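Local structure of fructose transport system repressor FruR (Pseudomonas putida, 3O74) at residues S40-Q51 / V64-Y75; A107-S118 / Q208-D216. The protein probably binds specific DNA sites as a LacI-family regulator that both represses and activates transcription, with fructose 1-phosphate as its preferred effector. All coordinates share one frame; numbering follows the deposited sequence.

Interaction 1: residues S40-Q51 / V64-Y75; sequences SDDQPDSERQLQ and VASCLPPEDDSY
Glu-47 OE2 is gripped by two hydroxyls, both about 20° out of the carboxylate plane: Tyr-75 OH donates to it at 2.6 Å from the anti side, and Ser-66 OG at 2.7 Å from the syn side. The other oxygen, Glu-47 OE1, takes the backbone N-H of Cys-67 on its syn lone pair in a nearly straight bond (N to OE1 2.8 Å), and a water links it to Ser-40 OG and Ala-65 O. With CG anti to the backbone N (chi1 177°) and the chain extended, Glu-47 ties helix 44-56 to the loop leaving the C-terminal end of parallel strand 61-64, in the periplasmic-binding-protein-like fold of LacI-family regulators. Gln-51 OE1 lies 3.1 Å above one face of the Tyr-75 ring, amide and ring planes 79° apart, and 2.8 Å from Ser-74 OG, whose proton could instead go to Asp-72 OD2.

Nearer the surface, Arg-48 takes Asp-72 OD1 side-on with NE and NH2, each 3.1 Å from that oxygen; Leu-68 CD2 covers one guanidinium face. Three donors and a water probably favour the charged form of the buried Glu-47 carboxylate; no cation of the two segments lies against it.

Interaction 2: residues A107-S118 / Q208-D216; sequences ASRQLAASLLSS and QLQLGTFGD
Leu-111 and Leu-115 leave the same helix by different first torsions. In Leu-111 CG stands opposite the backbone N (chi1 -168°), which lays CD2 against the strand backbone, 3.4 Å from Thr-213 O; in Leu-115 CG turns to the side of the backbone N (chi1 -51°), and its two methyls rest on the same face of the strand further back, CD1 lying 3.8 Å from Gln-210 O and CD2 3.8 Å from Leu-211 O. Between them passes Gly-212. A CB there would point at the helix and press on Leu-111 CD1, so the missing side chain lets the leucines rest on bare backbone.

Helix 107-116 and strand 210-214 run antiparallel, at 171°, with their axes 8.4 Å apart at closest approach. This is the helix-on-sheet layering of the periplasmic-binding-protein fold used by LacI-family regulators: one face of strand 210-214 carries this helix, and Leu-111 and Leu-115 also touch Val-185 on neighbouring strand 183-186.

At the strand's C-terminal end the Phe-214 ring meets Ser-108 CB with its edge, 3.5 Å from Phe-214 CZ. Ala-107 CB lies alongside, 4.0 Å from Phe-214 CE2, and Leu-111 CD2 packs on Phe-214 CD1; the small residues Ala-107 and Ser-108 suit a place where a whole ring must fit beside the helix. Ser-108 OG bonds instead to the carbonyl of Arg-138. At the other end, Ser-118 OG donates back to Leu-115 O at 3.0 Å, while the bent chain of Gln-210 brings NE2 to 3.1 Å from Ser-118 OG.

How the interactions relate
Interactions 1 and 2 lie on opposite sides of the chain's centre, with their own centres 31 Å apart and nearest atoms about 14 Å apart. They follow one another along the chain. Their chemistry differs: 40-51 with 64-75 depends on buried polar groups and a salt bridge, 107-118 with 208-216 on leucines and an aromatic ring. The Asp-42 side chain of interaction 1 is about 6 Å from a bound glycerol, probably from the crystallisation liquor, though such molecules often mark pockets. Asp-41 takes a hydrogen bond from Gln-26 of the second subunit, and Ser-46, Gln-49 and Leu-50 pack on that subunit too, whereas no other chain of the assembly touches interaction 2.

Interaction 1: residues S40-Q51 / V64-Y75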
loop_
_atom_site.group_PDB
_atom_site.type_symbol
_atom_site.label_atom_id
_atom_site.label_comp_id
_atom_site.label_asym_id
_atom_site.label_seq_id
_atom_site.Cartn_x
_atom_site.Cartn_y
_atom_site.Cartn_z
ATOM N N SER B 40 10.760 -8.798 -1.116
ATOM C CA SER B 40 11.108 -10.168 -1.469
ATOM C C SER B 40 9.999 -10.812 -2.290
ATOM O O SER B 40 10.202 -11.847 -2.926
ATOM C CB SER B 40 11.297 -10.992 -0.199
ATOM O OG SER B 40 10.049 -11.177 0.447
ATOM N N ASP B 41 8.817 -10.208 -2.254
ATOM C CA ASP B 41 7.644 -10.797 -2.883
ATOM C C ASP B 41 7.329 -12.156 -2.260
ATOM O O ASP B 41 6.739 -13.021 -2.905
ATOM C CB ASP B 41 7.854 -10.938 -4.389
ATOM C CG ASP B 41 6.724 -10.336 -5.188
ATOM O OD1 ASP B 41 5.713 -11.035 -5.401
ATOM O OD2 ASP B 41 6.841 -9.160 -5.595
ATOM N N ASP B 42 7.733 -12.337 -1.006
ATOM C CA ASP B 42 7.514 -13.593 -0.290
ATOM C C ASP B 42 8.179 -14.793 -0.974
ATOM O O ASP B 42 7.805 -15.939 -0.730
ATOM C CB ASP B 42 6.016 -13.851 -0.076
ATOM C CG ASP B 42 5.647 -13.969 1.398
ATOM O OD1 ASP B 42 6.556 -14.203 2.219
ATOM O OD2 ASP B 42 4.454 -13.829 1.738
ATOM N N GLN B 43 9.163 -14.524 -1.826
ATOM C CA GLN B 43 9.931 -15.584 -2.473
ATOM C C GLN B 43 11.305 -15.718 -1.823
ATOM O O GLN B 43 12.079 -14.757 -1.798
ATOM C CB GLN B 43 10.092 -15.295 -3.968
ATOM C CG GLN B 43 8.788 -14.997 -4.692
ATOM C CD GLN B 43 7.935 -16.233 -4.897
ATOM O OE1 GLN B 43 8.274 -17.110 -5.693
ATOM N NE2 GLN B 43 6.819 -16.308 -4.181
ATOM N N PRO B 44 11.615 -16.913 -1.299
ATOM C CA PRO B 44 12.861 -17.171 -0.573
ATOM C C PRO B 44 14.125 -16.818 -1.349
ATOM O O PRO B 44 15.088 -16.362 -0.732
ATOM C CB PRO B 44 12.800 -18.675 -0.312
ATOM C CG PRO B 44 11.345 -18.968 -0.228
ATOM C CD PRO B 44 10.708 -18.072 -1.259
ATOM N N ASP B 45 14.138 -17.024 -2.663
ATOM C CA ASP B 45 15.337 -16.724 -3.441
ATOM C C ASP B 45 15.531 -15.223 -3.632
ATOM O O ASP B 45 16.661 -14.739 -3.681
ATOM C CB ASP B 45 15.320 -17.419 -4.800
ATOM C CG ASP B 45 16.614 -17.213 -5.568
ATOM O OD1 ASP B 45 16.581 -16.586 -6.649
ATOM O OD2 ASP B 45 17.672 -17.664 -5.078
ATOM N N SER B 46 14.428 -14.495 -3.755
ATOM C CA SER B 46 14.491 -13.044 -3.846
ATOM C C SER B 46 15.003 -12.462 -2.532
ATOM O O SER B 46 15.798 -11.525 -2.523
ATOM C CB SER B 46 13.120 -12.462 -4.182
ATOM O OG SER B 46 12.680 -12.896 -5.457
ATOM N N GLU B 47 14.550 -13.025 -1.419
ATOM C CA GLU B 47 14.978 -12.524 -0.121
ATOM C C GLU B 47 16.473 -12.726 0.076
ATOM O O GLU B 47 17.159 -11.851 0.597
ATOM C CB GLU B 47 14.210 -13.180 1.021
ATOM C CG GLU B 47 14.688 -12.724 2.390
ATOM C CD GLU B 47 13.750 -13.140 3.501
ATOM O OE1 GLU B 47 12.585 -13.469 3.200
ATOM O OE2 GLU B 47 14.175 -13.135 4.675
ATOM N N ARG B 48 16.976 -13.881 -0.343
ATOM C CA ARG B 48 18.399 -14.158 -0.220
ATOM C C ARG B 48 19.217 -13.195 -1.079
ATOM O O ARG B 48 20.306 -12.776 -0.686
ATOM C CB ARG B 48 18.707 -15.616 -0.563
ATOM C CG ARG B 48 18.091 -16.604 0.421
ATOM C CD ARG B 48 18.663 -18.002 0.262
ATOM N NE ARG B 48 17.935 -18.979 1.069
ATOM C CZ ARG B 48 16.950 -19.742 0.604
ATOM N NH1 ARG B 48 16.580 -19.645 -0.667
ATOM N NH2 ARG B 48 16.338 -20.606 1.404
ATOM N N GLN B 49 18.682 -12.834 -2.240
ATOM C CA GLN B 49 19.307 -11.813 -3.076
ATOM C C GLN B 49 19.363 -10.463 -2.356
ATOM O O GLN B 49 20.344 -9.731 -2.469
ATOM C CB GLN B 49 18.559 -11.658 -4.404
ATOM C CG GLN B 49 18.649 -12.862 -5.326
ATOM C CD GLN B 49 18.317 -12.519 -6.769
ATOM O OE1 GLN B 49 17.293 -11.895 -7.058
ATOM N NE2 GLN B 49 19.188 -12.929 -7.686
ATOM N N LEU B 50 18.303 -10.132 -1.627
ATOM C CA LEU B 50 18.249 -8.863 -0.909
ATOM C C LEU B 50 19.191 -8.861 0.291
ATOM O O LEU B 50 19.749 -7.825 0.651
ATOM C CB LEU B 50 16.816 -8.542 -0.474
ATOM C CG LEU B 50 15.851 -8.269 -1.630
ATOM C CD1 LEU B 50 14.460 -7.957 -1.110
ATOM C CD2 LEU B 50 16.369 -7.127 -2.479
ATOM N N GLN B 51 19.365 -10.027 0.906
ATOM C CA GLN B 51 20.325 -10.176 1.992
ATOM C C GLN B 51 21.706 -9.711 1.550
ATOM O O GLN B 51 22.333 -8.881 2.208
ATOM C CB GLN B 51 20.416 -11.634 2.439
ATOM C CG GLN B 51 19.203 -12.145 3.182
ATOM C CD GLN B 51 19.406 -13.560 3.681
ATOM O OE1 GLN B 51 18.737 -14.004 4.612
ATOM N NE2 GLN B 51 20.343 -14.272 3.068
ATOM N N VAL B 64 13.455 -6.997 9.002
ATOM C CA VAL B 64 13.020 -8.015 8.057
ATOM C C VAL B 64 11.753 -8.757 8.474
ATOM O O VAL B 64 11.609 -9.177 9.620
ATOM C CB VAL B 64 14.164 -9.030 7.754
ATOM C CG1 VAL B 64 14.637 -9.719 9.029
ATOM C CG2 VAL B 64 13.724 -10.055 6.720
ATOM N N ALA B 65 10.832 -8.888 7.524
ATOM C CA ALA B 65 9.708 -9.802 7.642
ATOM C C ALA B 65 10.013 -10.941 6.680
ATOM O O ALA B 65 9.754 -10.840 5.480
ATOM C CB ALA B 65 8.421 -9.111 7.265
ATOM N N SER B 66 10.584 -12.012 7.218
ATOM C CA SER B 66 11.193 -13.056 6.407
ATOM C C SER B 66 10.189 -14.065 5.856
ATOM O O SER B 66 9.119 -14.274 6.428
ATOM C CB SER B 66 12.261 -13.781 7.228
ATOM O OG SER B 66 12.956 -14.737 6.447
ATOM N N CYS B 67 10.546 -14.696 4.742
ATOM C CA CYS B 67 9.748 -15.789 4.201
ATOM C C CYS B 67 10.565 -17.077 4.167
ATOM O O CYS B 67 10.129 -18.079 3.607
ATOM C CB CYS B 67 9.221 -15.449 2.803
ATOM S SG CYS B 67 10.482 -15.340 1.515
ATOM N N LEU B 68 11.750 -17.043 4.771
ATOM C CA LEU B 68 12.662 -18.187 4.765
ATOM C C LEU B 68 12.255 -19.272 5.768
ATOM O O LEU B 68 11.534 -18.997 6.726
ATOM C CB LEU B 68 14.102 -17.731 5.037
ATOM C CG LEU B 68 14.725 -16.703 4.084
ATOM C CD1 LEU B 68 16.163 -16.405 4.485
ATOM C CD2 LEU B 68 14.665 -17.189 2.646
ATOM N N PRO B 69 12.708 -20.514 5.537
ATOM C CA PRO B 69 12.494 -21.611 6.490
ATOM C C PRO B 69 13.328 -21.402 7.747
ATOM O O PRO B 69 14.412 -20.827 7.660
ATOM C CB PRO B 69 13.006 -22.842 5.733
ATOM C CG PRO B 69 13.065 -22.435 4.298
ATOM C CD PRO B 69 13.362 -20.975 4.302
ATOM N N PRO B 70 12.836 -21.872 8.904
ATOM C CA PRO B 70 13.558 -21.698 10.170
ATOM C C PRO B 70 14.879 -22.458 10.154
ATOM O O PRO B 70 15.800 -22.123 10.898
ATOM C CB PRO B 70 12.608 -22.311 11.200
ATOM C CG PRO B 70 11.810 -23.305 10.424
ATOM C CD PRO B 70 11.626 -22.696 9.065
ATOM N N GLU B 71 14.956 -23.476 9.305
ATOM C CA GLU B 71 16.167 -24.269 9.153
ATOM C C GLU B 71 17.272 -23.435 8.510
ATOM O O GLU B 71 18.460 -23.704 8.694
ATOM C CB GLU B 71 15.879 -25.498 8.290
ATOM C CG GLU B 71 14.429 -25.956 8.329
ATOM C CD GLU B 71 13.791 -25.976 6.953
ATOM O OE1 GLU B 71 14.537 -26.003 5.952
ATOM O OE2 GLU B 71 12.545 -25.965 6.872
ATOM N N ASP B 72 16.866 -22.428 7.743
ATOM C CA ASP B 72 17.800 -21.516 7.098
ATOM C C ASP B 72 18.523 -20.706 8.170
ATOM O O ASP B 72 17.898 -20.196 9.096
ATOM C CB ASP B 72 17.041 -20.592 6.140
ATOM C CG ASP B 72 17.961 -19.775 5.254
ATOM O OD1 ASP B 72 17.797 -19.831 4.018
ATOM O OD2 ASP B 72 18.843 -19.075 5.790
ATOM N N ASP B 73 19.841 -20.595 8.054
ATOM C CA ASP B 73 20.627 -19.888 9.058
ATOM C C ASP B 73 21.389 -18.718 8.450
ATOM O O ASP B 73 22.436 -18.315 8.961
ATOM C CB ASP B 73 21.588 -20.847 9.768
ATOM C CG ASP B 73 22.490 -21.599 8.804
ATOM O OD1 ASP B 73 22.525 -21.245 7.606
ATOM O OD2 ASP B 73 23.169 -22.549 9.246
ATOM N N SER B 74 20.856 -18.181 7.358
ATOM C CA SER B 74 21.476 -17.048 6.681
ATOM C C SER B 74 21.563 -15.813 7.578
ATOM O O SER B 74 22.590 -15.137 7.600
ATOM C CB SER B 74 20.744 -16.722 5.373
ATOM O OG SER B 74 19.344 -16.616 5.572
ATOM N N TYR B 75 20.503 -15.522 8.331
ATOM C CA TYR B 75 20.534 -14.346 9.200
ATOM C C TYR B 75 21.486 -14.509 10.377
ATOM O O TYR B 75 22.020 -13.528 10.885
ATOM C CB TYR B 75 19.132 -13.928 9.650
ATOM C CG TYR B 75 18.344 -13.306 8.524
ATOM C CD1 TYR B 75 18.731 -12.091 7.969
ATOM C CD2 TYR B 75 17.230 -13.940 8.000
ATOM C CE1 TYR B 75 18.019 -11.524 6.925
ATOM C CE2 TYR B 75 16.516 -13.386 6.968
ATOM C CZ TYR B 75 16.910 -12.180 6.430
ATOM O OH TYR B 75 16.185 -11.637 5.393
HETATM O O HOH W 1 10.592 -11.396 2.912
#

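Interaction 2: residues A107-S118 / Q208-D216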
loop_
_atom_site.group_PDB
_atom_site.type_symbol
_atom_site.label_atom_id
_atom_site.label_comp_id
_atom_site.label_asym_id
_atom_site.label_seq_id
_atom_site.Cartn_x
_atom_site.Cartn_y
_atom_site.Cartn_z
ATOM N N ALA B 107 -5.349 -12.558 19.332
ATOM C CA ALA B 107 -6.186 -11.781 18.431
ATOM C C ALA B 107 -7.108 -12.717 17.663
ATOM O O ALA B 107 -8.286 -12.423 17.458
ATOM C CB ALA B 107 -5.329 -10.979 17.475
ATOM N N SER B 108 -6.554 -13.851 17.246
ATOM C CA SER B 108 -7.292 -14.849 16.489
ATOM C C SER B 108 -8.354 -15.526 17.352
ATOM O O SER B 108 -9.453 -15.840 16.883
ATOM C CB SER B 108 -6.329 -15.890 15.928
ATOM O OG SER B 108 -6.996 -16.761 15.040
ATOM N N ARG B 109 -8.028 -15.755 18.617
ATOM C CA ARG B 109 -8.977 -16.393 19.514
ATOM C C ARG B 109 -10.199 -15.503 19.711
ATOM O O ARG B 109 -11.336 -15.967 19.612
ATOM C CB ARG B 109 -8.330 -16.710 20.861
ATOM C CG ARG B 109 -8.936 -17.923 21.549
ATOM C CD ARG B 109 -8.893 -17.808 23.068
ATOM N NE ARG B 109 -9.891 -16.866 23.563
ATOM C CZ ARG B 109 -9.616 -15.631 23.963
ATOM N NH1 ARG B 109 -8.366 -15.190 23.942
ATOM N NH2 ARG B 109 -10.588 -14.839 24.392
ATOM N N GLN B 110 -9.961 -14.223 19.981
ATOM C CA GLN B 110 -11.046 -13.269 20.162
ATOM C C GLN B 110 -11.858 -13.105 18.882
ATOM O O GLN B 110 -13.084 -13.001 18.923
ATOM C CB GLN B 110 -10.499 -11.904 20.573
ATOM C CG GLN B 110 -9.915 -11.835 21.966
ATOM C CD GLN B 110 -9.712 -10.404 22.420
ATOM O OE1 GLN B 110 -10.623 -9.579 22.325
ATOM N NE2 GLN B 110 -8.517 -10.099 22.911
ATOM N N LEU B 111 -11.164 -13.070 17.749
ATOM C CA LEU B 111 -11.816 -12.891 16.459
ATOM C C LEU B 111 -12.812 -14.021 16.202
ATOM O O LEU B 111 -13.970 -13.772 15.870
ATOM C CB LEU B 111 -10.772 -12.819 15.339
ATOM C CG LEU B 111 -11.227 -12.351 13.956
ATOM C CD1 LEU B 111 -11.954 -11.015 14.042
ATOM C CD2 LEU B 111 -10.033 -12.252 13.020
ATOM N N ALA B 112 -12.362 -15.260 16.376
ATOM C CA ALA B 112 -13.217 -16.418 16.156
ATOM C C ALA B 112 -14.363 -16.461 17.164
ATOM O O ALA B 112 -15.508 -16.745 16.809
ATOM C CB ALA B 112 -12.403 -17.698 16.217
ATOM N N ALA B 113 -14.050 -16.172 18.422
ATOM C CA ALA B 113 -15.056 -16.169 19.478
ATOM C C ALA B 113 -16.159 -15.152 19.193
ATOM O O ALA B 113 -17.319 -15.369 19.544
ATOM C CB ALA B 113 -14.409 -15.894 20.822
ATOM N N SER B 114 -15.799 -14.044 18.554
ATOM C CA SER B 114 -16.777 -13.005 18.245
ATOM C C SER B 114 -17.800 -13.478 17.211
ATOM O O SER B 114 -18.928 -12.985 17.176
ATOM C CB SER B 114 -16.092 -11.710 17.789
ATOM O OG SER B 114 -15.670 -11.781 16.437
ATOM N N LEU B 115 -17.406 -14.436 16.375
ATOM C CA LEU B 115 -18.318 -15.016 15.392
ATOM C C LEU B 115 -19.144 -16.135 16.021
ATOM O O LEU B 115 -20.314 -16.326 15.684
ATOM C CB LEU B 115 -17.545 -15.562 14.190
ATOM C CG LEU B 115 -16.528 -14.630 13.524
ATOM C CD1 LEU B 115 -16.015 -15.240 12.227
ATOM C CD2 LEU B 115 -17.126 -13.255 13.276
ATOM N N LEU B 116 -18.520 -16.871 16.937
ATOM C CA LEU B 116 -19.154 -18.003 17.604
ATOM C C LEU B 116 -20.400 -17.601 18.392
ATOM O O LEU B 116 -21.198 -18.455 18.779
ATOM C CB LEU B 116 -18.150 -18.703 18.525
ATOM C CG LEU B 116 -17.590 -20.049 18.060
ATOM C CD1 LEU B 116 -17.916 -20.308 16.598
ATOM C CD2 LEU B 116 -16.090 -20.124 18.301
ATOM N N SER B 117 -20.564 -16.303 18.627
ATOM C CA SER B 117 -21.692 -15.811 19.410
ATOM C C SER B 117 -23.027 -16.113 18.734
ATOM O O SER B 117 -24.020 -16.394 19.402
ATOM C CB SER B 117 -21.562 -14.306 19.659
ATOM O OG SER B 117 -22.287 -13.563 18.692
ATOM N N SER B 118 -23.043 -16.053 17.406
ATOM C CA SER B 118 -24.269 -16.250 16.636
ATOM C C SER B 118 -24.666 -17.721 16.525
ATOM O O SER B 118 -25.628 -18.059 15.836
ATOM C CB SER B 118 -24.121 -15.648 15.237
ATOM O OG SER B 118 -23.099 -16.304 14.508
ATOM N N GLN B 208 -24.370 -13.889 2.939
ATOM C CA GLN B 208 -24.649 -13.372 4.279
ATOM C C GLN B 208 -24.027 -14.171 5.434
ATOM O O GLN B 208 -24.725 -14.562 6.374
ATOM C CB GLN B 208 -26.162 -13.240 4.475
ATOM C CG GLN B 208 -26.955 -14.415 3.919
ATOM C CD GLN B 208 -28.336 -14.013 3.431
ATOM O OE1 GLN B 208 -29.342 -14.605 3.818
ATOM N NE2 GLN B 208 -28.388 -12.998 2.574
ATOM N N LEU B 209 -22.718 -14.401 5.365
ATOM C CA LEU B 209 -21.998 -15.064 6.454
ATOM C C LEU B 209 -21.468 -14.096 7.511
ATOM O O LEU B 209 -21.400 -12.887 7.287
ATOM C CB LEU B 209 -20.846 -15.925 5.916
ATOM C CG LEU B 209 -20.077 -15.516 4.654
ATOM C CD1 LEU B 209 -19.868 -14.016 4.554
ATOM C CD2 LEU B 209 -18.745 -16.255 4.587
ATOM N N GLN B 210 -21.104 -14.644 8.668
ATOM C CA GLN B 210 -20.383 -13.897 9.695
ATOM C C GLN B 210 -18.908 -13.840 9.313
ATOM O O GLN B 210 -18.270 -14.882 9.165
ATOM C CB GLN B 210 -20.523 -14.589 11.051
ATOM C CG GLN B 210 -21.948 -14.692 11.562
ATOM C CD GLN B 210 -22.351 -13.498 12.399
ATOM O OE1 GLN B 210 -22.992 -12.569 11.910
ATOM N NE2 GLN B 210 -21.978 -13.517 13.673
ATOM N N LEU B 211 -18.365 -12.632 9.168
ATOM C CA LEU B 211 -16.990 -12.468 8.696
ATOM C C LEU B 211 -16.056 -11.829 9.714
ATOM O O LEU B 211 -16.413 -10.863 10.387
ATOM C CB LEU B 211 -16.952 -11.636 7.413
ATOM C CG LEU B 211 -17.383 -12.290 6.107
ATOM C CD1 LEU B 211 -17.250 -11.290 4.974
ATOM C CD2 LEU B 211 -16.546 -13.527 5.832
ATOM N N GLY B 212 -14.843 -12.364 9.792
ATOM C CA GLY B 212 -13.804 -11.800 10.629
ATOM C C GLY B 212 -12.459 -11.940 9.941
ATOM O O GLY B 212 -12.200 -12.942 9.272
ATOM N N THR B 213 -11.598 -10.941 10.109
ATOM C CA THR B 213 -10.318 -10.930 9.412
ATOM C C THR B 213 -9.219 -10.257 10.226
ATOM O O THR B 213 -9.492 -9.466 11.129
ATOM C CB THR B 213 -10.426 -10.204 8.055
ATOM O OG1 THR B 213 -9.208 -10.372 7.318
ATOM C CG2 THR B 213 -10.689 -8.715 8.260
ATOM N N PHE B 214 -7.975 -10.596 9.907
ATOM C CA PHE B 214 -6.832 -9.837 10.389
ATOM C C PHE B 214 -6.609 -8.668 9.448
ATOM O O PHE B 214 -6.889 -8.760 8.252
ATOM C CB PHE B 214 -5.586 -10.715 10.450
ATOM C CG PHE B 214 -5.519 -11.582 11.671
ATOM C CD1 PHE B 214 -6.403 -12.634 11.842
ATOM C CD2 PHE B 214 -4.563 -11.349 12.648
ATOM C CE1 PHE B 214 -6.339 -13.436 12.971
ATOM C CE2 PHE B 214 -4.493 -12.143 13.771
ATOM C CZ PHE B 214 -5.381 -13.187 13.935
ATOM N N GLY B 215 -6.098 -7.569 9.984
ATOM C CA GLY B 215 -5.969 -6.359 9.200
ATOM C C GLY B 215 -7.320 -5.684 9.095
ATOM O O GLY B 215 -8.325 -6.196 9.584
ATOM N N ASP B 216 -7.348 -4.525 8.454
ATOM C CA ASP B 216 -8.573 -3.757 8.365
ATOM C C ASP B 216 -8.517 -2.882 7.131
ATOM O O ASP B 216 -7.467 -2.737 6.503
ATOM C CB ASP B 216 -8.754 -2.899 9.617
ATOM C CG ASP B 216 -10.149 -2.314 9.730
ATOM O OD1 ASP B 216 -11.025 -2.687 8.917
ATOM O OD2 ASP B 216 -10.373 -1.485 10.637
#